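PDB 3A8P: Rho guanine nucleotide exchange factor TIAM2 from Mus musculus, which activates the Rho-family GTPase RAC1 by stimulating its exchange of GDP for GTP, linking extracellular signals such as laminin to the cytoskeleton and neurite growth. Local coordinates for residues L126-H131 / V137-S142; W115-H120 / L202-G207; R145-K150 / E189-D194. All coordinates share one frame; numbering follows the deposited sequence.

Contact 1 of 3, residues L126-H131 / V137-S142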
loop_
_atom_site.group_PDB
_atom_site.type_symbol
_atom_site.label_atom_id
_atom_site.label_comp_id
_atom_site.label_asym_id
_atom_site.label_seq_id
_atom_site.Cartn_x
_atom_site.Cartn_y
_atom_site.Cartn_z
ATOM N N LEU A 126 4.674 -14.892 0.748
ATOM C CA LEU A 126 3.974 -15.058 2.020
ATOM C C LEU A 126 2.470 -15.150 1.775
ATOM O O LEU A 126 1.777 -15.989 2.364
ATOM C CB LEU A 126 4.284 -13.884 2.955
ATOM C CG LEU A 126 3.719 -13.977 4.375
ATOM C CD1 LEU A 126 4.229 -15.249 5.037
ATOM C CD2 LEU A 126 4.125 -12.757 5.185
ATOM N N PHE A 127 1.976 -14.291 0.889
ATOM C CA PHE A 127 0.562 -14.266 0.538
ATOM C C PHE A 127 0.110 -15.656 0.063
ATOM O O PHE A 127 -0.901 -16.187 0.530
ATOM C CB PHE A 127 0.324 -13.234 -0.568
ATOM C CG PHE A 127 -1.117 -13.090 -0.970
ATOM C CD1 PHE A 127 -2.016 -12.405 -0.158
ATOM C CD2 PHE A 127 -1.576 -13.636 -2.163
ATOM C CE1 PHE A 127 -3.353 -12.265 -0.535
ATOM C CE2 PHE A 127 -2.911 -13.505 -2.547
ATOM C CZ PHE A 127 -3.801 -12.818 -1.735
ATOM N N ALA A 128 0.859 -16.236 -0.871
ATOM C CA ALA A 128 0.530 -17.559 -1.392
ATOM C C ALA A 128 0.617 -18.613 -0.291
ATOM O O ALA A 128 -0.191 -19.541 -0.236
ATOM C CB ALA A 128 1.471 -17.923 -2.534
ATOM N N LYS A 129 1.604 -18.459 0.584
ATOM C CA LYS A 129 1.806 -19.394 1.680
ATOM C C LYS A 129 0.603 -19.376 2.628
ATOM O O LYS A 129 0.174 -20.423 3.121
ATOM C CB LYS A 129 3.089 -19.035 2.432
ATOM C CG LYS A 129 3.641 -20.144 3.299
ATOM C CD LYS A 129 5.019 -19.786 3.849
ATOM C CE LYS A 129 4.940 -18.681 4.892
ATOM N NZ LYS A 129 4.157 -19.100 6.101
ATOM N N LYS A 130 0.056 -18.188 2.874
ATOM C CA LYS A 130 -1.101 -18.059 3.752
ATOM C C LYS A 130 -2.344 -18.691 3.140
ATOM O O LYS A 130 -3.214 -19.181 3.860
ATOM C CB LYS A 130 -1.378 -16.588 4.076
ATOM C CG LYS A 130 -0.308 -15.934 4.937
ATOM C CD LYS A 130 -0.740 -14.558 5.424
ATOM C CE LYS A 130 -1.915 -14.656 6.393
ATOM N NZ LYS A 130 -2.316 -13.325 6.947
ATOM N N HIS A 131 -2.439 -18.677 1.814
ATOM C CA HIS A 131 -3.593 -19.268 1.148
ATOM C C HIS A 131 -3.349 -20.737 0.831
ATOM O O HIS A 131 -4.148 -21.371 0.143
ATOM C CB HIS A 131 -3.920 -18.513 -0.141
ATOM C CG HIS A 131 -4.499 -17.151 0.089
ATOM N ND1 HIS A 131 -3.832 -16.164 0.782
ATOM C CD2 HIS A 131 -5.684 -16.615 -0.285
ATOM C CE1 HIS A 131 -4.582 -15.078 0.827
ATOM N NE2 HIS A 131 -5.711 -15.325 0.187
ATOM N N VAL A 137 1.606 -17.218 -8.990
ATOM C CA VAL A 137 1.057 -16.475 -10.115
ATOM C C VAL A 137 -0.423 -16.762 -10.353
ATOM O O VAL A 137 -1.201 -15.848 -10.616
ATOM C CB VAL A 137 1.853 -16.777 -11.403
ATOM C CG1 VAL A 137 1.126 -16.223 -12.624
ATOM C CG2 VAL A 137 3.250 -16.166 -11.285
ATOM N N ARG A 138 -0.805 -18.033 -10.262
ATOM C CA ARG A 138 -2.195 -18.433 -10.471
ATOM C C ARG A 138 -3.095 -17.884 -9.370
ATOM O O ARG A 138 -4.224 -17.483 -9.632
ATOM C CB ARG A 138 -2.312 -19.957 -10.504
ATOM C CG ARG A 138 -3.705 -20.462 -10.823
ATOM C CD ARG A 138 -3.758 -21.977 -10.698
ATOM N NE ARG A 138 -5.019 -22.531 -11.186
ATOM C CZ ARG A 138 -5.347 -23.817 -11.111
ATOM N NH1 ARG A 138 -4.508 -24.689 -10.564
ATOM N NH2 ARG A 138 -6.512 -24.234 -11.589
ATOM N N LEU A 139 -2.598 -17.884 -8.136
ATOM C CA LEU A 139 -3.369 -17.361 -7.016
ATOM C C LEU A 139 -3.592 -15.855 -7.224
ATOM O O LEU A 139 -4.701 -15.351 -7.054
ATOM C CB LEU A 139 -2.629 -17.607 -5.697
ATOM C CG LEU A 139 -3.166 -16.860 -4.465
ATOM C CD1 LEU A 139 -4.612 -17.267 -4.190
ATOM C CD2 LEU A 139 -2.284 -17.155 -3.262
ATOM N N LEU A 140 -2.534 -15.148 -7.615
ATOM C CA LEU A 140 -2.609 -13.711 -7.847
ATOM C C LEU A 140 -3.605 -13.373 -8.946
ATOM O O LEU A 140 -4.407 -12.447 -8.803
ATOM C CB LEU A 140 -1.233 -13.157 -8.217
ATOM C CG LEU A 140 -0.158 -13.250 -7.138
ATOM C CD1 LEU A 140 1.126 -12.594 -7.653
ATOM C CD2 LEU A 140 -0.635 -12.569 -5.869
ATOM N N LYS A 141 -3.552 -14.122 -10.042
ATOM C CA LYS A 141 -4.463 -13.892 -11.151
ATOM C C LYS A 141 -5.896 -14.193 -10.737
ATOM O O LYS A 141 -6.827 -13.472 -11.106
ATOM C CB LYS A 141 -4.068 -14.748 -12.354
ATOM C CG LYS A 141 -2.812 -14.253 -13.035
ATOM C CD LYS A 141 -2.507 -15.042 -14.292
ATOM C CE LYS A 141 -1.340 -14.425 -15.037
ATOM N NZ LYS A 141 -1.014 -15.180 -16.278
ATOM N N SER A 142 -6.067 -15.254 -9.963
ATOM C CA SER A 142 -7.388 -15.631 -9.492
ATOM C C SER A 142 -7.930 -14.498 -8.618
ATOM O O SER A 142 -9.106 -14.149 -8.691
ATOM C CB SER A 142 -7.307 -16.932 -8.688
ATOM O OG SER A 142 -8.595 -17.348 -8.266
#

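Contact 2 of 3, residues W115-H120 / L202-G207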
loop_
_atom_site.group_PDB
_atom_site.type_symbol
_atom_site.label_atom_id
_atom_site.label_comp_id
_atom_site.label_asym_id
_atom_site.label_seq_id
_atom_site.Cartn_x
_atom_site.Cartn_y
_atom_site.Cartn_z
ATOM N N TRP A 115 15.188 -3.767 -5.304
ATOM C CA TRP A 115 14.554 -3.733 -3.983
ATOM C C TRP A 115 13.044 -3.894 -4.097
ATOM O O TRP A 115 12.426 -4.662 -3.351
ATOM C CB TRP A 115 14.856 -2.413 -3.270
ATOM C CG TRP A 115 16.130 -2.438 -2.474
ATOM C CD1 TRP A 115 17.297 -1.799 -2.770
ATOM C CD2 TRP A 115 16.359 -3.153 -1.250
ATOM N NE1 TRP A 115 18.243 -2.072 -1.805
ATOM C CE2 TRP A 115 17.694 -2.899 -0.862
ATOM C CE3 TRP A 115 15.563 -3.985 -0.446
ATOM C CZ2 TRP A 115 18.258 -3.446 0.301
ATOM C CZ3 TRP A 115 16.122 -4.532 0.713
ATOM C CH2 TRP A 115 17.459 -4.257 1.074
ATOM N N VAL A 116 12.452 -3.155 -5.028
ATOM C CA VAL A 116 11.016 -3.227 -5.242
ATOM C C VAL A 116 10.631 -4.652 -5.622
ATOM O O VAL A 116 9.680 -5.207 -5.078
ATOM C CB VAL A 116 10.564 -2.250 -6.365
ATOM C CG1 VAL A 116 9.123 -2.556 -6.790
ATOM C CG2 VAL A 116 10.657 -0.829 -5.864
ATOM N N THR A 117 11.377 -5.239 -6.552
ATOM C CA THR A 117 11.105 -6.598 -7.000
ATOM C C THR A 117 11.228 -7.584 -5.836
ATOM O O THR A 117 10.376 -8.458 -5.648
ATOM C CB THR A 117 12.088 -7.015 -8.125
ATOM O OG1 THR A 117 11.890 -6.174 -9.269
ATOM C CG2 THR A 117 11.873 -8.485 -8.526
ATOM N N ALA A 118 12.295 -7.427 -5.057
ATOM C CA ALA A 118 12.555 -8.291 -3.910
ATOM C C ALA A 118 11.431 -8.235 -2.867
ATOM O O ALA A 118 10.910 -9.268 -2.451
ATOM C CB ALA A 118 13.912 -7.910 -3.260
ATOM N N ILE A 119 11.050 -7.032 -2.456
ATOM C CA ILE A 119 10.003 -6.880 -1.450
ATOM C C ILE A 119 8.662 -7.418 -1.937
ATOM O O ILE A 119 7.970 -8.135 -1.209
ATOM C CB ILE A 119 9.875 -5.402 -1.025
ATOM C CG1 ILE A 119 11.153 -4.990 -0.285
ATOM C CG2 ILE A 119 8.641 -5.203 -0.136
ATOM C CD1 ILE A 119 11.297 -3.503 -0.047
ATOM N N HIS A 120 8.295 -7.092 -3.172
ATOM C CA HIS A 120 7.033 -7.575 -3.712
ATOM C C HIS A 120 7.044 -9.083 -3.855
ATOM O O HIS A 120 6.026 -9.731 -3.614
ATOM C CB HIS A 120 6.737 -6.913 -5.063
ATOM C CG HIS A 120 6.199 -5.523 -4.935
ATOM N ND1 HIS A 120 6.105 -4.656 -6.002
ATOM C CD2 HIS A 120 5.713 -4.853 -3.861
ATOM C CE1 HIS A 120 5.584 -3.512 -5.592
ATOM N NE2 HIS A 120 5.336 -3.605 -4.297
ATOM N N LEU A 202 2.230 -9.484 -9.151
ATOM C CA LEU A 202 2.326 -10.170 -10.436
ATOM C C LEU A 202 3.401 -9.564 -11.338
ATOM O O LEU A 202 4.174 -10.285 -11.962
ATOM C CB LEU A 202 0.982 -10.129 -11.165
ATOM C CG LEU A 202 -0.018 -11.236 -10.817
ATOM C CD1 LEU A 202 -1.424 -10.837 -11.275
ATOM C CD2 LEU A 202 0.426 -12.548 -11.479
ATOM N N ALA A 203 3.446 -8.238 -11.411
ATOM C CA ALA A 203 4.422 -7.585 -12.263
ATOM C C ALA A 203 5.835 -7.876 -11.783
ATOM O O ALA A 203 6.720 -8.145 -12.591
ATOM C CB ALA A 203 4.178 -6.085 -12.302
ATOM N N SER A 204 6.042 -7.835 -10.470
ATOM C CA SER A 204 7.365 -8.086 -9.926
ATOM C C SER A 204 7.817 -9.526 -10.105
ATOM O O SER A 204 9.007 -9.783 -10.236
ATOM C CB SER A 204 7.430 -7.688 -8.447
ATOM O OG SER A 204 7.557 -6.275 -8.314
ATOM N N LEU A 205 6.877 -10.465 -10.110
ATOM C CA LEU A 205 7.235 -11.867 -10.297
ATOM C C LEU A 205 7.465 -12.209 -11.770
ATOM O O LEU A 205 8.202 -13.141 -12.080
ATOM C CB LEU A 205 6.144 -12.792 -9.752
ATOM C CG LEU A 205 6.003 -12.999 -8.244
ATOM C CD1 LEU A 205 4.950 -14.061 -7.993
ATOM C CD2 LEU A 205 7.332 -13.423 -7.643
ATOM N N GLN A 206 6.844 -11.455 -12.675
ATOM C CA GLN A 206 6.969 -11.724 -14.106
ATOM C C GLN A 206 7.855 -10.750 -14.883
ATOM O O GLN A 206 7.936 -10.829 -16.107
ATOM C CB GLN A 206 5.581 -11.747 -14.744
ATOM C CG GLN A 206 4.621 -12.749 -14.124
ATOM C CD GLN A 206 3.246 -12.705 -14.767
ATOM O OE1 GLN A 206 2.609 -11.654 -14.819
ATOM N NE2 GLN A 206 2.784 -13.849 -15.262
ATOM N N GLY A 207 8.511 -9.833 -14.181
ATOM C CA GLY A 207 9.374 -8.873 -14.848
ATOM C C GLY A 207 8.657 -7.823 -15.685
ATOM O O GLY A 207 9.269 -7.198 -16.558
HETATM O O HOH W 1 9.394 -5.208 -9.859
#

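Contact 3 of 3, residues R145-K150 / E189-D194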
loop_
_atom_site.group_PDB
_atom_site.type_symbol
_atom_site.label_atom_id
_atom_site.label_comp_id
_atom_site.label_asym_id
_atom_site.label_seq_id
_atom_site.Cartn_x
_atom_site.Cartn_y
_atom_site.Cartn_z
ATOM N N ARG A 145 -9.139 -11.407 -10.664
ATOM C CA ARG A 145 -10.433 -11.663 -11.298
ATOM C C ARG A 145 -11.546 -11.476 -10.273
ATOM O O ARG A 145 -12.564 -10.841 -10.548
ATOM C CB ARG A 145 -10.496 -13.097 -11.839
ATOM C CG ARG A 145 -9.511 -13.411 -12.956
ATOM C CD ARG A 145 -9.553 -14.906 -13.307
ATOM N NE ARG A 145 -8.300 -15.593 -12.982
ATOM C CZ ARG A 145 -8.230 -16.836 -12.512
ATOM N NH1 ARG A 145 -9.341 -17.530 -12.307
ATOM N NH2 ARG A 145 -7.051 -17.385 -12.243
ATOM N N SER A 146 -11.344 -12.047 -9.089
ATOM C CA SER A 146 -12.321 -11.961 -8.023
ATOM C C SER A 146 -12.559 -10.513 -7.590
ATOM O O SER A 146 -13.704 -10.075 -7.472
ATOM C CB SER A 146 -11.864 -12.799 -6.830
ATOM O OG SER A 146 -12.761 -12.664 -5.741
ATOM N N LEU A 147 -11.479 -9.776 -7.353
ATOM C CA LEU A 147 -11.599 -8.382 -6.945
ATOM C C LEU A 147 -12.350 -7.593 -8.009
ATOM O O LEU A 147 -13.172 -6.735 -7.691
ATOM C CB LEU A 147 -10.214 -7.773 -6.705
ATOM C CG LEU A 147 -9.512 -8.264 -5.432
ATOM C CD1 LEU A 147 -8.015 -7.949 -5.489
ATOM C CD2 LEU A 147 -10.172 -7.608 -4.211
ATOM N N LEU A 148 -12.084 -7.893 -9.274
ATOM C CA LEU A 148 -12.765 -7.195 -10.356
ATOM C C LEU A 148 -14.276 -7.441 -10.345
ATOM O O LEU A 148 -15.061 -6.537 -10.660
ATOM C CB LEU A 148 -12.170 -7.597 -11.706
ATOM C CG LEU A 148 -10.835 -6.900 -12.011
ATOM C CD1 LEU A 148 -10.166 -7.554 -13.211
ATOM C CD2 LEU A 148 -11.082 -5.420 -12.278
ATOM N N GLN A 149 -14.689 -8.651 -9.980
ATOM C CA GLN A 149 -16.112 -8.958 -9.929
ATOM C C GLN A 149 -16.740 -8.253 -8.739
ATOM O O GLN A 149 -17.829 -7.714 -8.849
ATOM C CB GLN A 149 -16.356 -10.472 -9.833
ATOM C CG GLN A 149 -15.953 -11.228 -11.096
ATOM C CD GLN A 149 -16.551 -12.626 -11.170
ATOM O OE1 GLN A 149 -16.361 -13.448 -10.269
ATOM N NE2 GLN A 149 -17.278 -12.904 -12.251
ATOM N N LYS A 150 -16.042 -8.248 -7.606
ATOM C CA LYS A 150 -16.549 -7.584 -6.408
ATOM C C LYS A 150 -16.720 -6.081 -6.630
ATOM O O LYS A 150 -17.636 -5.462 -6.092
ATOM C CB LYS A 150 -15.606 -7.823 -5.233
ATOM C CG LYS A 150 -15.557 -9.277 -4.792
ATOM C CD LYS A 150 -14.695 -9.435 -3.568
ATOM C CE LYS A 150 -14.695 -10.859 -3.073
ATOM N NZ LYS A 150 -13.935 -10.941 -1.801
ATOM N N GLU A 189 -12.864 1.167 -2.421
ATOM C CA GLU A 189 -11.500 1.688 -2.398
ATOM C C GLU A 189 -10.547 0.565 -1.990
ATOM O O GLU A 189 -9.461 0.427 -2.543
ATOM C CB GLU A 189 -11.402 2.860 -1.419
ATOM C CG GLU A 189 -12.206 4.072 -1.862
ATOM C CD GLU A 189 -12.139 5.216 -0.863
ATOM O OE1 GLU A 189 -12.514 5.003 0.312
ATOM O OE2 GLU A 189 -11.713 6.326 -1.253
ATOM N N LYS A 190 -10.974 -0.231 -1.016
ATOM C CA LYS A 190 -10.198 -1.360 -0.531
ATOM C C LYS A 190 -10.023 -2.378 -1.667
ATOM O O LYS A 190 -8.916 -2.882 -1.886
ATOM C CB LYS A 190 -10.926 -1.995 0.662
ATOM C CG LYS A 190 -10.332 -3.291 1.225
ATOM C CD LYS A 190 -8.968 -3.080 1.861
ATOM C CE LYS A 190 -8.667 -4.152 2.908
ATOM N NZ LYS A 190 -8.830 -5.541 2.386
ATOM N N PHE A 191 -11.097 -2.679 -2.399
ATOM C CA PHE A 191 -10.980 -3.646 -3.490
ATOM C C PHE A 191 -9.999 -3.144 -4.536
ATOM O O PHE A 191 -9.182 -3.912 -5.039
ATOM C CB PHE A 191 -12.337 -3.940 -4.148
ATOM C CG PHE A 191 -13.315 -4.639 -3.237
ATOM C CD1 PHE A 191 -12.877 -5.580 -2.308
ATOM C CD2 PHE A 191 -14.676 -4.348 -3.303
ATOM C CE1 PHE A 191 -13.784 -6.226 -1.449
ATOM C CE2 PHE A 191 -15.593 -4.984 -2.453
ATOM C CZ PHE A 191 -15.147 -5.923 -1.526
ATOM N N HIS A 192 -10.087 -1.856 -4.860
ATOM C CA HIS A 192 -9.187 -1.247 -5.834
ATOM C C HIS A 192 -7.756 -1.285 -5.309
ATOM O O HIS A 192 -6.814 -1.470 -6.078
ATOM C CB HIS A 192 -9.583 0.211 -6.097
ATOM C CG HIS A 192 -10.704 0.368 -7.073
ATOM N ND1 HIS A 192 -10.539 0.188 -8.429
ATOM C CD2 HIS A 192 -12.008 0.690 -6.892
ATOM C CE1 HIS A 192 -11.690 0.396 -9.042
ATOM N NE2 HIS A 192 -12.597 0.702 -8.132
ATOM N N MET A 193 -7.598 -1.102 -4.000
ATOM C CA MET A 193 -6.273 -1.108 -3.399
ATOM C C MET A 193 -5.697 -2.522 -3.478
ATOM O O MET A 193 -4.533 -2.707 -3.846
ATOM C CB MET A 193 -6.344 -0.620 -1.945
ATOM C CG MET A 193 -4.990 -0.475 -1.250
ATOM S SD MET A 193 -3.841 0.657 -2.080
ATOM C CE MET A 193 -4.746 2.222 -1.912
ATOM N N ASP A 194 -6.517 -3.518 -3.152
ATOM C CA ASP A 194 -6.076 -4.905 -3.212
ATOM C C ASP A 194 -5.746 -5.283 -4.654
ATOM O O ASP A 194 -4.766 -5.984 -4.910
ATOM C CB ASP A 194 -7.150 -5.851 -2.658
ATOM C CG ASP A 194 -7.299 -5.749 -1.143
ATOM O OD1 ASP A 194 -6.285 -5.493 -0.459
ATOM O OD2 ASP A 194 -8.427 -5.936 -0.634
#

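Contact 1 of 3, residues L126-H131 / V137-S142
Leu139 presses its CD2 methyl against Phe127, Ala128 and His131, and everything that crosses between 126-131 and 137-142 is apolar. Leu139 CD2 sits 3.4 Å from Ala128 CA, so it rests on the helix backbone itself, with Ala128 CB beside it. Phe127 meets the same methyl through its CD2-CE2 side, ring CD2 lying 3.8 Å from Leu139 CD2. With its CG anti to the backbone N (chi1 168°), Leu139 is swung toward this corner. Leu140 comes in at the same ring side with one branch, its CD2 4.0 Å from Phe127 CD2. His131 closes the outer margin: its CB lies 3.8 Å from Leu139 CD2, and the two side chains run at about a right angle.

The polar bonding stays within 126-131. His131 ND1 donates to Phe127 O at 2.9 Å, bent to 137° at the hydrogen, while the backbone N of His131 reaches the same oxygen from the opposite face of the carbonyl plane. The ND1 bond holds the imidazole against the Phe127 ring, with His131 CE1 above one face, offset toward the rim.

An alanine in place of Phe127 would probably open a gap beside Leu139 CD2 and Leu140 CD2 and deprive the imidazole of the ring it lies against.

Met198 of helix 171-206 touches both Phe127 and Leu140. The segments 126-130 and 137-142 cross at 83°: these are two consecutive helices joined by a short loop and packed nearly at right angles, where helix 109-130 of the PH domain hands over to helix 136-165.

Contact 2 of 3, residues W115-H120 / L202-G207
Ser204 sets its hydroxyl against His120, and this one serine carries most of the contact between 115-120 and 202-207. Its OG is anti to its own carbonyl carbon (chi1 -78°), which aims it at the imidazole; Ser204 OG lies at the ring edge, in the ring plane, 3.2 Å from His120 ND1. The two share a hydrogen bond in which either could be the donor, with an angle of 146°. The other ring nitrogen, His120 NE2, is bonded to the backbone N of Val79, so the imidazole is held at both nitrogens and its rotation is fixed.

Nearer the backbone the packing is close, Ser204 CB standing 3.5 Å from His120 CB.

Thr117 uses its two branches differently. Its methyl CG2, anti to the backbone N, leans on the backbone of the other helix, 3.6 Å from Ser204 O. Its hydroxyl OG1 bonds back to Glu113 O and also accepts from a water at 2.7 Å. That water lies 2.6 Å from Ser204 OG, bridging the two hydroxyls where they are too far apart to bond directly.

The axes of the short segments 115-120 and 202-206 pass 8.7 Å apart at 112°. Leu210, in the loop after helix 171-206, touches Val116, His120 and Ser204, and Val116 also meets strand 78-81. On the far side of helix 109-130, Ala118 packs on strand 11-26, as Trp115 does too, and Ile119 rests on strand 78-81, so the helix is sandwiched between PH sheet and CC-Ex helix.

Contact 3 of 3, residues R145-K150 / E189-D194
Phe191 and Asp194 face Leu147 and Lys150 across two helical segments that run nearly antiparallel, at 158°, with their axes 9.4 Å apart. Along 189-194 the walk begins at Glu189, whose carboxylate forms a salt bridge with Arg246 and accepts from the backbone N of Ser221. Lys190 stays on its own helix: its NZ forms a salt bridge with Asp194 OD2 at 3.1 Å, one turn on, using the syn lone pair of that oxygen. Lys190 also touches Val243 of helix 236-245.

Phe191 comes next and is central to the contact. Lys150 lays its aliphatic chain over one face of the ring, with CB 4.1 Å from the ring centroid and 14° off the normal, a CH-pi contact. Extended beyond CG, the lysine crosses the ring at about a right angle, and its CD reaches 4.0 Å from Phe191 CE1. Its amino end passes beyond the ring, so the contact is made by methylenes. From another quarter Leu147 approaches obliquely, CD2 standing 3.9 Å from Phe191 CD1.

Asp194, a turn further along, meets Leu147 with its CB and backbone. Leu147 CD1 lies 3.6 Å from Asp194 CB, and the same methyl also touches the backbone C of Asp194. Here the torsion matters: Asp194 CG is anti to the carbonyl carbon (chi1 -71°), and the carboxylate turns to Lys190 while the methylene is left for the leucine.

Leu147 continues onto Met198 and Phe191 onto Ile151 and Asp154, extending the seam of helices 136-165 and 171-206 both ways. Residues 189-194 fall in a predicted coiled coil, and the pair forms an antiparallel helical hairpin. On the side of 171-206 turned from helix 136-165, Met193 packs against Phe239 of helix 236-245.

The three contacts tie together three successive long helices: 109-130 with 136-165 in contact 1, 109-130 with 171-206 in contact 2, and 136-165 with 171-206 in contact 3. Contact 2 brackets the other two along the chain, with contact 1 closing before contact 3 opens. Contacts 1 and 2, with centres about 14 Å apart, touch through Leu140 and Leu202; the centre of contact 3 is about 15 Å from that of contact 1 and about 20 Å from that of contact 2. Contacts 1 and 2 thus hold the base of the helical hairpin on the last PH helix, and contact 3 zips its arms, joining PH and CC-Ex parts into one PHCCEx module, a region needed for membrane localization.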